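Hydrophilic protein, virA protein (Chromobacterium violaceum, PDB 3BO6) probably acts as a phosphothreonine lyase effector, irreversibly removing phosphate from phosphothreonine in host proteins by beta-elimination. Local coordinates at residues A[38-46]-A[114-122]; A[85-96]-A[166-177]. One frame throughout, in Å; residues are numbered along the deposited sequence.

Contact 1. Residues A[38-46]-A[114-122]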
loop_
_atom_site.group_PDB
_atom_site.type_symbol
_atom_site.label_atom_id
_atom_site.label_comp_id
_atom_site.label_asym_id
_atom_site.label_seq_id
_atom_site.Cartn_x
_atom_site.Cartn_y
_atom_site.Cartn_z
ATOM N N PRO A 38 -7.694 4.294 15.929
ATOM C CA PRO A 38 -7.087 3.448 16.958
ATOM C C PRO A 38 -5.591 3.726 17.047
ATOM O O PRO A 38 -5.005 4.246 16.080
ATOM C CB PRO A 38 -7.304 2.019 16.416
ATOM C CG PRO A 38 -8.367 2.138 15.399
ATOM C CD PRO A 38 -8.246 3.504 14.816
ATOM N N ASP A 39 -4.965 3.405 18.176
ATOM C CA ASP A 39 -3.510 3.328 18.158
ATOM C C ASP A 39 -3.082 1.890 17.867
ATOM O O ASP A 39 -3.926 1.008 17.683
ATOM C CB ASP A 39 -2.857 3.923 19.423
ATOM C CG ASP A 39 -3.144 3.129 20.683
ATOM O OD1 ASP A 39 -3.766 2.054 20.608
ATOM O OD2 ASP A 39 -2.736 3.615 21.759
ATOM N N TYR A 40 -1.776 1.660 17.805
ATOM C CA TYR A 40 -1.277 0.362 17.370
ATOM C C TYR A 40 -1.740 -0.757 18.312
ATOM O O TYR A 40 -2.281 -1.782 17.867
ATOM C CB TYR A 40 0.247 0.387 17.285
ATOM C CG TYR A 40 0.840 -0.929 16.836
ATOM C CD1 TYR A 40 0.761 -1.333 15.519
ATOM C CD2 TYR A 40 1.474 -1.764 17.740
ATOM C CE1 TYR A 40 1.319 -2.535 15.105
ATOM C CE2 TYR A 40 2.031 -2.967 17.340
ATOM C CZ TYR A 40 1.946 -3.347 16.027
ATOM O OH TYR A 40 2.481 -4.558 15.625
ATOM N N SER A 41 -1.508 -0.560 19.610
ATOM C CA SER A 41 -1.861 -1.568 20.602
ATOM C C SER A 41 -3.373 -1.817 20.634
ATOM O O SER A 41 -3.812 -2.944 20.819
ATOM C CB SER A 41 -1.348 -1.160 21.983
ATOM O OG SER A 41 -1.621 -2.174 22.932
ATOM N N GLY A 42 -4.162 -0.768 20.431
ATOM C CA GLY A 42 -5.608 -0.900 20.373
ATOM C C GLY A 42 -6.076 -1.701 19.174
ATOM O O GLY A 42 -6.981 -2.541 19.269
ATOM N N MET A 43 -5.469 -1.437 18.027
ATOM C CA MET A 43 -5.844 -2.216 16.866
ATOM C C MET A 43 -5.600 -3.714 17.086
ATOM O O MET A 43 -6.353 -4.547 16.558
ATOM C CB MET A 43 -5.163 -1.718 15.601
ATOM C CG MET A 43 -5.666 -2.454 14.382
ATOM S SD MET A 43 -5.376 -1.572 12.853
ATOM C CE MET A 43 -6.102 -2.735 11.708
ATOM N N ARG A 44 -4.619 -4.077 17.909
ATOM C CA ARG A 44 -4.411 -5.482 18.263
ATOM C C ARG A 44 -5.629 -6.089 18.965
ATOM O O ARG A 44 -5.859 -7.309 18.905
ATOM C CB ARG A 44 -3.180 -5.627 19.161
ATOM C CG ARG A 44 -1.874 -5.152 18.537
ATOM C CD ARG A 44 -0.679 -5.539 19.415
ATOM N NE ARG A 44 -0.443 -6.976 19.376
ATOM C CZ ARG A 44 -0.607 -7.803 20.403
ATOM N NH1 ARG A 44 -0.980 -7.339 21.589
ATOM N NH2 ARG A 44 -0.374 -9.102 20.244
ATOM N N GLN A 45 -6.405 -5.246 19.634
ATOM C CA GLN A 45 -7.551 -5.708 20.408
ATOM C C GLN A 45 -8.838 -5.771 19.602
ATOM O O GLN A 45 -9.919 -5.987 20.156
ATOM C CB GLN A 45 -7.749 -4.827 21.643
ATOM C CG GLN A 45 -6.587 -4.903 22.593
ATOM C CD GLN A 45 -6.336 -6.322 23.052
ATOM O OE1 GLN A 45 -7.281 -7.074 23.315
ATOM N NE2 GLN A 45 -5.063 -6.699 23.156
ATOM N N SER A 46 -8.725 -5.610 18.289
ATOM C CA SER A 46 -9.912 -5.639 17.451
ATOM C C SER A 46 -10.558 -6.999 17.525
ATOM O O SER A 46 -11.759 -7.140 17.299
ATOM C CB SER A 46 -9.552 -5.347 16.003
ATOM O OG SER A 46 -9.013 -4.050 15.885
ATOM N N TRP A 114 -5.771 -2.701 3.953
ATOM C CA TRP A 114 -4.358 -2.756 4.332
ATOM C C TRP A 114 -4.199 -3.606 5.592
ATOM O O TRP A 114 -5.192 -3.948 6.228
ATOM C CB TRP A 114 -3.779 -1.326 4.509
ATOM C CG TRP A 114 -4.541 -0.412 5.444
ATOM C CD1 TRP A 114 -5.506 0.486 5.100
ATOM C CD2 TRP A 114 -4.376 -0.305 6.870
ATOM N NE1 TRP A 114 -5.967 1.144 6.237
ATOM C CE2 TRP A 114 -5.283 0.673 7.326
ATOM C CE3 TRP A 114 -3.552 -0.946 7.797
ATOM C CZ2 TRP A 114 -5.397 1.019 8.673
ATOM C CZ3 TRP A 114 -3.662 -0.598 9.135
ATOM C CH2 TRP A 114 -4.581 0.367 9.562
ATOM N N LYS A 115 -2.966 -3.991 5.914
ATOM C CA LYS A 115 -2.637 -4.740 7.167
ATOM C C LYS A 115 -1.277 -4.261 7.621
ATOM O O LYS A 115 -0.666 -3.537 6.894
ATOM C CB LYS A 115 -2.704 -6.247 6.950
ATOM C CG LYS A 115 -1.639 -6.822 6.056
ATOM C CD LYS A 115 -2.003 -8.280 5.780
ATOM C CE LYS A 115 -0.885 -9.021 5.109
ATOM N NZ LYS A 115 -1.360 -10.418 4.812
ATOM N N VAL A 116 -1.083 -4.452 8.934
ATOM C CA VAL A 116 0.148 -4.165 9.642
ATOM C C VAL A 116 0.555 -5.395 10.450
ATOM O O VAL A 116 -0.292 -6.089 11.010
ATOM C CB VAL A 116 0.014 -2.901 10.551
ATOM C CG1 VAL A 116 -1.004 -3.119 11.665
ATOM C CG2 VAL A 116 1.354 -2.494 11.110
ATOM N N THR A 117 1.848 -5.671 10.518
ATOM C CA THR A 117 2.270 -6.879 11.181
ATOM C C THR A 117 2.071 -6.669 12.675
ATOM O O THR A 117 2.283 -5.563 13.204
ATOM C CB THR A 117 3.792 -6.970 10.958
ATOM O OG1 THR A 117 4.052 -7.044 9.552
ATOM C CG2 THR A 117 4.416 -8.193 11.671
ATOM N N ASP A 118 1.672 -7.738 13.354
ATOM C CA ASP A 118 1.623 -7.761 14.810
ATOM C C ASP A 118 3.010 -8.114 15.324
ATOM O O ASP A 118 3.451 -9.277 15.248
ATOM C CB ASP A 118 0.605 -8.801 15.283
ATOM C CG ASP A 118 0.462 -8.831 16.805
ATOM O OD1 ASP A 118 1.339 -8.272 17.497
ATOM O OD2 ASP A 118 -0.526 -9.414 17.279
ATOM N N MET A 119 3.696 -7.132 15.886
ATOM C CA MET A 119 5.097 -7.297 16.245
ATOM C C MET A 119 5.297 -8.192 17.469
ATOM O O MET A 119 6.413 -8.626 17.746
ATOM C CB MET A 119 5.751 -5.928 16.466
ATOM C CG MET A 119 5.766 -5.050 15.199
ATOM S SD MET A 119 6.473 -5.826 13.715
ATOM C CE MET A 119 8.196 -5.890 14.153
ATOM N N GLU A 120 4.221 -8.461 18.198
ATOM C CA GLU A 120 4.291 -9.390 19.325
ATOM C C GLU A 120 4.227 -10.855 18.893
ATOM O O GLU A 120 4.621 -11.751 19.647
ATOM C CB GLU A 120 3.174 -9.088 20.323
ATOM C CG GLU A 120 3.232 -7.688 20.885
ATOM C CD GLU A 120 4.522 -7.420 21.634
ATOM O OE1 GLU A 120 5.059 -6.301 21.501
ATOM O OE2 GLU A 120 4.998 -8.330 22.352
ATOM N N ARG A 121 3.736 -11.108 17.689
ATOM C CA ARG A 121 3.553 -12.486 17.224
ATOM C C ARG A 121 4.523 -12.866 16.108
ATOM O O ARG A 121 4.880 -14.036 15.959
ATOM C CB ARG A 121 2.120 -12.684 16.718
ATOM C CG ARG A 121 1.033 -12.440 17.753
ATOM C CD ARG A 121 1.019 -13.507 18.832
ATOM N NE ARG A 121 1.719 -13.084 20.044
ATOM C CZ ARG A 121 1.111 -12.662 21.150
ATOM N NH1 ARG A 121 1.827 -12.299 22.206
ATOM N NH2 ARG A 121 -0.213 -12.605 21.206
ATOM N N VAL A 122 4.922 -11.900 15.289
ATOM C CA VAL A 122 5.752 -12.197 14.134
ATOM C C VAL A 122 7.129 -12.774 14.524
ATOM O O VAL A 122 7.685 -12.487 15.603
ATOM C CB VAL A 122 5.920 -10.915 13.271
ATOM C CG1 VAL A 122 6.872 -9.933 13.966
ATOM C CG2 VAL A 122 6.407 -11.262 11.866
#
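Y40 reaches from the short helix 40-44 to the end of strand 114-117 and is held there by its hydroxyl. Its CG lies anti to the backbone N (chi1 -180°), which sends the ring across to the second segment. OH donates to T117 O at 2.6 Å, in the carbonyl plane and on a lone pair. The same OH accepts from M119 N at 2.9 Å. Both partners sit at the ring edge, so the two bonds fix the phenol at its tip. V116 CG2 also meets this edge, 4.0 Å from Y40 CE1.

One helical turn on, R44 bends at chi3 and grips D118. NE bonds D118 OD1 at 2.9 Å, from above the carboxylate plane. NH2 bonds D118 OD2 at 3.0 Å, on the syn lone pair. The salt bridge is side-on, through NE and NH2, with the guanidinium and carboxylate planes 67° apart. E120 N takes D118 OD1 from the opposite face, closing an Asx turn. E120 CG lies over one face of the R44 guanidinium. R121 NH2 stands at its edge, 3.6 Å from R44 NH2; the carboxylate of D118 probably offsets these like charges.

M43 runs out extended, and its SD comes within 3.9 Å of W114 CH2. This is an oblique Met-aromatic contact. The W114 indole is held by NE1 bonding to L104 O.

D39 N-caps the helix through OD1 to G42 N. The whole is a short capped helix laid across a sheet strand and the Asx turn that follows it.

Contact 2. Residues A[85-96]-A[166-177]. With SO4 (sulfate ion), chain C.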
loop_
_atom_site.group_PDB
_atom_site.type_symbol
_atom_site.label_atom_id
_atom_site.label_comp_id
_atom_site.label_asym_id
_atom_site.label_seq_id
_atom_site.Cartn_x
_atom_site.Cartn_y
_atom_site.Cartn_z
ATOM N N HIS A 85 4.399 -2.058 0.089
ATOM C CA HIS A 85 4.812 -2.285 1.462
ATOM C C HIS A 85 5.401 -0.991 1.978
ATOM O O HIS A 85 5.864 -0.143 1.197
ATOM C CB HIS A 85 5.864 -3.386 1.511
ATOM C CG HIS A 85 5.362 -4.714 1.051
ATOM N ND1 HIS A 85 5.803 -5.312 -0.106
ATOM C CD2 HIS A 85 4.460 -5.564 1.600
ATOM C CE1 HIS A 85 5.192 -6.478 -0.255
ATOM N NE2 HIS A 85 4.381 -6.656 0.771
ATOM N N ILE A 86 5.380 -0.841 3.299
ATOM C CA ILE A 86 6.047 0.262 3.982
ATOM C C ILE A 86 7.029 -0.333 4.983
ATOM O O ILE A 86 6.649 -1.189 5.794
ATOM C CB ILE A 86 5.056 1.169 4.732
ATOM C CG1 ILE A 86 3.894 1.569 3.816
ATOM C CG2 ILE A 86 5.784 2.422 5.263
ATOM C CD1 ILE A 86 2.828 2.430 4.510
ATOM N N SER A 87 8.291 0.083 4.912
ATOM C CA SER A 87 9.340 -0.465 5.778
ATOM C C SER A 87 9.883 0.593 6.729
ATOM O O SER A 87 10.429 1.618 6.290
ATOM C CB SER A 87 10.501 -1.017 4.941
ATOM O OG SER A 87 10.055 -2.038 4.079
ATOM N N VAL A 88 9.707 0.356 8.023
ATOM C CA VAL A 88 10.340 1.185 9.043
ATOM C C VAL A 88 11.261 0.334 9.913
ATOM O O VAL A 88 11.282 -0.907 9.808
ATOM C CB VAL A 88 9.294 1.917 9.914
ATOM C CG1 VAL A 88 8.411 2.823 9.057
ATOM C CG2 VAL A 88 8.452 0.926 10.716
ATOM N N GLN A 89 12.061 0.982 10.746
ATOM C CA GLN A 89 12.903 0.233 11.672
ATOM C C GLN A 89 12.024 -0.669 12.555
ATOM O O GLN A 89 10.978 -0.239 13.045
ATOM C CB GLN A 89 13.739 1.202 12.506
ATOM C CG GLN A 89 15.052 0.611 13.013
ATOM C CD GLN A 89 14.841 -0.236 14.239
ATOM O OE1 GLN A 89 13.996 0.080 15.074
ATOM N NE2 GLN A 89 15.597 -1.326 14.355
ATOM N N ARG A 90 12.458 -1.915 12.743
ATOM C CA ARG A 90 11.667 -2.935 13.436
ATOM C C ARG A 90 11.061 -2.483 14.766
ATOM O O ARG A 90 9.917 -2.791 15.056
ATOM C CB ARG A 90 12.517 -4.192 13.646
ATOM C CG ARG A 90 11.796 -5.356 14.347
ATOM C CD ARG A 90 12.662 -6.624 14.388
ATOM N NE ARG A 90 13.951 -6.405 15.046
ATOM C CZ ARG A 90 15.009 -7.194 14.886
ATOM N NH1 ARG A 90 14.931 -8.262 14.097
ATOM N NH2 ARG A 90 16.143 -6.926 15.521
ATOM N N GLU A 91 11.823 -1.744 15.564
ATOM C CA GLU A 91 11.348 -1.321 16.883
ATOM C C GLU A 91 10.418 -0.095 16.859
ATOM O O GLU A 91 9.898 0.323 17.904
ATOM C CB GLU A 91 12.547 -1.073 17.815
ATOM C CG GLU A 91 13.215 -2.356 18.347
ATOM C CD GLU A 91 14.101 -3.059 17.323
ATOM O OE1 GLU A 91 14.908 -2.380 16.664
ATOM O OE2 GLU A 91 13.997 -4.301 17.187
ATOM N N GLN A 92 10.212 0.477 15.673
ATOM C CA GLN A 92 9.436 1.715 15.531
ATOM C C GLN A 92 8.037 1.522 14.914
ATOM O O GLN A 92 7.369 2.491 14.577
ATOM C CB GLN A 92 10.234 2.752 14.721
ATOM C CG GLN A 92 11.508 3.215 15.438
ATOM C CD GLN A 92 12.354 4.167 14.619
ATOM O OE1 GLN A 92 11.958 4.590 13.543
ATOM N NE2 GLN A 92 13.545 4.483 15.119
ATOM N N VAL A 93 7.581 0.284 14.788
ATOM C CA VAL A 93 6.268 0.058 14.187
ATOM C C VAL A 93 5.104 0.784 14.891
ATOM O O VAL A 93 4.284 1.400 14.233
ATOM C CB VAL A 93 5.991 -1.447 13.977
ATOM C CG1 VAL A 93 4.600 -1.656 13.444
ATOM C CG2 VAL A 93 7.015 -2.018 13.006
ATOM N N PRO A 94 5.022 0.723 16.234
ATOM C CA PRO A 94 3.916 1.454 16.860
ATOM C C PRO A 94 3.964 2.961 16.570
ATOM O O PRO A 94 2.916 3.563 16.341
ATOM C CB PRO A 94 4.104 1.160 18.361
ATOM C CG PRO A 94 4.791 -0.135 18.386
ATOM C CD PRO A 94 5.746 -0.105 17.209
ATOM N N GLN A 95 5.155 3.562 16.584
ATOM C CA GLN A 95 5.301 4.974 16.255
ATOM C C GLN A 95 4.945 5.262 14.793
ATOM O O GLN A 95 4.353 6.294 14.481
ATOM C CB GLN A 95 6.733 5.458 16.526
ATOM C CG GLN A 95 7.171 5.383 17.964
ATOM C CD GLN A 95 7.965 4.127 18.260
ATOM O OE1 GLN A 95 7.491 3.014 18.050
ATOM N NE2 GLN A 95 9.187 4.305 18.753
ATOM N N ALA A 96 5.317 4.358 13.884
ATOM C CA ALA A 96 4.962 4.509 12.475
ATOM C C ALA A 96 3.455 4.429 12.295
ATOM O O ALA A 96 2.864 5.219 11.559
ATOM C CB ALA A 96 5.656 3.461 11.628
ATOM N N LEU A 166 6.079 10.068 7.316
ATOM C CA LEU A 166 7.054 9.227 8.008
ATOM C C LEU A 166 8.317 10.012 8.284
ATOM O O LEU A 166 8.828 9.983 9.400
ATOM C CB LEU A 166 7.363 7.943 7.225
ATOM C CG LEU A 166 6.190 6.966 7.254
ATOM C CD1 LEU A 166 6.328 5.938 6.119
ATOM C CD2 LEU A 166 6.081 6.282 8.646
ATOM N N SER A 167 8.784 10.742 7.278
ATOM C CA SER A 167 9.993 11.537 7.413
ATOM C C SER A 167 9.841 12.603 8.488
ATOM O O SER A 167 10.684 12.728 9.387
ATOM C CB SER A 167 10.336 12.190 6.078
ATOM O OG SER A 167 10.881 11.240 5.185
ATOM N N GLU A 168 8.758 13.359 8.415
ATOM C CA GLU A 168 8.627 14.470 9.360
ATOM C C GLU A 168 8.222 14.029 10.753
ATOM O O GLU A 168 8.314 14.813 11.694
ATOM C CB GLU A 168 7.682 15.536 8.830
ATOM C CG GLU A 168 6.242 15.133 8.820
ATOM C CD GLU A 168 5.389 16.138 8.078
ATOM O OE1 GLU A 168 5.961 17.111 7.531
ATOM O OE2 GLU A 168 4.157 15.954 8.041
ATOM N N SER A 169 7.828 12.762 10.896
ATOM C CA SER A 169 7.481 12.195 12.204
ATOM C C SER A 169 8.682 11.480 12.828
ATOM O O SER A 169 8.579 10.887 13.897
ATOM C CB SER A 169 6.286 11.237 12.096
ATOM O OG SER A 169 5.123 11.927 11.634
ATOM N N GLY A 170 9.823 11.536 12.152
ATOM C CA GLY A 170 11.044 10.988 12.717
ATOM C C GLY A 170 11.231 9.480 12.647
ATOM O O GLY A 170 11.961 8.908 13.441
ATOM N N LEU A 171 10.578 8.823 11.692
ATOM C CA LEU A 171 10.734 7.381 11.557
ATOM C C LEU A 171 11.979 7.055 10.746
ATOM O O LEU A 171 12.265 7.717 9.759
ATOM C CB LEU A 171 9.515 6.778 10.853
ATOM C CG LEU A 171 8.283 6.400 11.682
ATOM C CD1 LEU A 171 8.655 5.422 12.800
ATOM C CD2 LEU A 171 7.554 7.631 12.238
ATOM N N MET A 172 12.716 6.035 11.170
ATOM C CA MET A 172 13.835 5.519 10.385
ATOM C C MET A 172 13.331 4.458 9.417
ATOM O O MET A 172 12.454 3.665 9.767
ATOM C CB MET A 172 14.885 4.897 11.307
ATOM C CG MET A 172 15.766 5.915 11.988
ATOM S SD MET A 172 16.607 6.918 10.758
ATOM C CE MET A 172 17.505 5.646 9.869
ATOM N N PRO A 173 13.878 4.434 8.189
ATOM C CA PRO A 173 13.525 3.360 7.251
ATOM C C PRO A 173 13.956 1.996 7.778
ATOM O O PRO A 173 14.914 1.906 8.560
ATOM C CB PRO A 173 14.350 3.694 6.007
ATOM C CG PRO A 173 14.499 5.213 6.065
ATOM C CD PRO A 173 14.660 5.508 7.540
ATOM N N GLY A 174 13.236 0.959 7.371
ATOM C CA GLY A 174 13.597 -0.408 7.696
ATOM C C GLY A 174 14.307 -1.075 6.540
ATOM O O GLY A 174 14.818 -0.411 5.634
ATOM N N GLN A 175 14.356 -2.403 6.579
ATOM C CA GLN A 175 14.953 -3.172 5.495
ATOM C C GLN A 175 13.891 -3.486 4.451
ATOM O O GLN A 175 12.965 -4.236 4.734
ATOM C CB GLN A 175 15.509 -4.482 6.047
ATOM C CG GLN A 175 16.598 -4.314 7.090
ATOM C CD GLN A 175 17.169 -5.650 7.530
ATOM O OE1 GLN A 175 17.282 -6.581 6.729
ATOM N NE2 GLN A 175 17.528 -5.753 8.806
ATOM N N TYR A 176 14.017 -2.927 3.247
ATOM C CA TYR A 176 13.039 -3.204 2.195
ATOM C C TYR A 176 13.096 -4.698 1.848
ATOM O O TYR A 176 14.179 -5.291 1.819
ATOM C CB TYR A 176 13.368 -2.494 0.874
ATOM C CG TYR A 176 13.508 -0.983 0.802
ATOM C CD1 TYR A 176 12.409 -0.160 0.566
ATOM C CD2 TYR A 176 14.766 -0.394 0.836
ATOM C CE1 TYR A 176 12.564 1.233 0.426
ATOM C CE2 TYR A 176 14.932 0.981 0.703
ATOM C CZ TYR A 176 13.830 1.789 0.501
ATOM O OH TYR A 176 14.001 3.157 0.367
ATOM N N PRO A 177 11.946 -5.295 1.510
ATOM C CA PRO A 177 11.954 -6.714 1.124
ATOM C C PRO A 177 12.631 -6.892 -0.229
ATOM O O PRO A 177 12.373 -6.112 -1.150
ATOM C CB PRO A 177 10.470 -7.073 1.002
ATOM C CG PRO A 177 9.718 -5.759 0.962
ATOM C CD PRO A 177 10.604 -4.692 1.518
HETATM S S SO4 C . 3.607 -10.028 0.107
HETATM O O1 SO4 C . 4.765 -9.469 -0.620
HETATM O O2 SO4 C . 2.714 -10.703 -0.824
HETATM O O3 SO4 C . 4.085 -10.981 1.091
HETATM O O4 SO4 C . 2.864 -8.947 0.759
#
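Q92 reaches the backbone of the 170-172 loop with a nearly straight side chain. Its CB packs 3.6 Å from L171 CD1, and the two side chains slide past each other in opposite directions. With chi2 at 176° the chain stays extended beyond CG and carries the amide to the backbone of M172. There OE1 accepts from M172 N at 2.9 Å, in the carbonyl plane and on a lone pair. The bond is nearly straight, 171° at the hydrogen. NE2 lies beside M172 CB and CG.

Next to it, Q89 N bonds M172 O at 2.9 Å, so both backbone polar groups of M172 are engaged. G174 N bonds S87 O, and V88 forms a single beta bridge with P173. G174 CA lies 3.2 Å from V88 O, a CA-H...O contact.

At the far end, H85 NE2 donates to sulfate O4 at 2.7 Å, and ND1 bonds D180. K83, R127, R192 and R199 also hold this sulfate.

L166 CD1 meets I86 CG2 at 3.7 Å. L166 lies in the last turn of helix 149-168, and a Schellman motif at G170 leads into L171. L171 packs on A96, wedging this loop against helix 93-104 beside strand 82-86.

How the contacts relate
After the N-terminal helices 7-14 and 16-24 comes helix 40-44, the first half of contact 1, then the three strands 49-52, 55-59 and 65-70. Strand 82-86 and the start of helix 93-104 follow as the first half of contact 2. Strand 113-117 then closes the loop of contact 1. Helix 149-168 and the loop after it close contact 2 later. The segments alternate, so the two loops cross. Contact 1 ties helix 40-44 to a strand inside the antiparallel sheet. Contact 2 ties the end of helix 149-168 to strand 82-86 and helix 93-104. They meet where Y40 packs on V93 and P94, and M119 on R90 and V93.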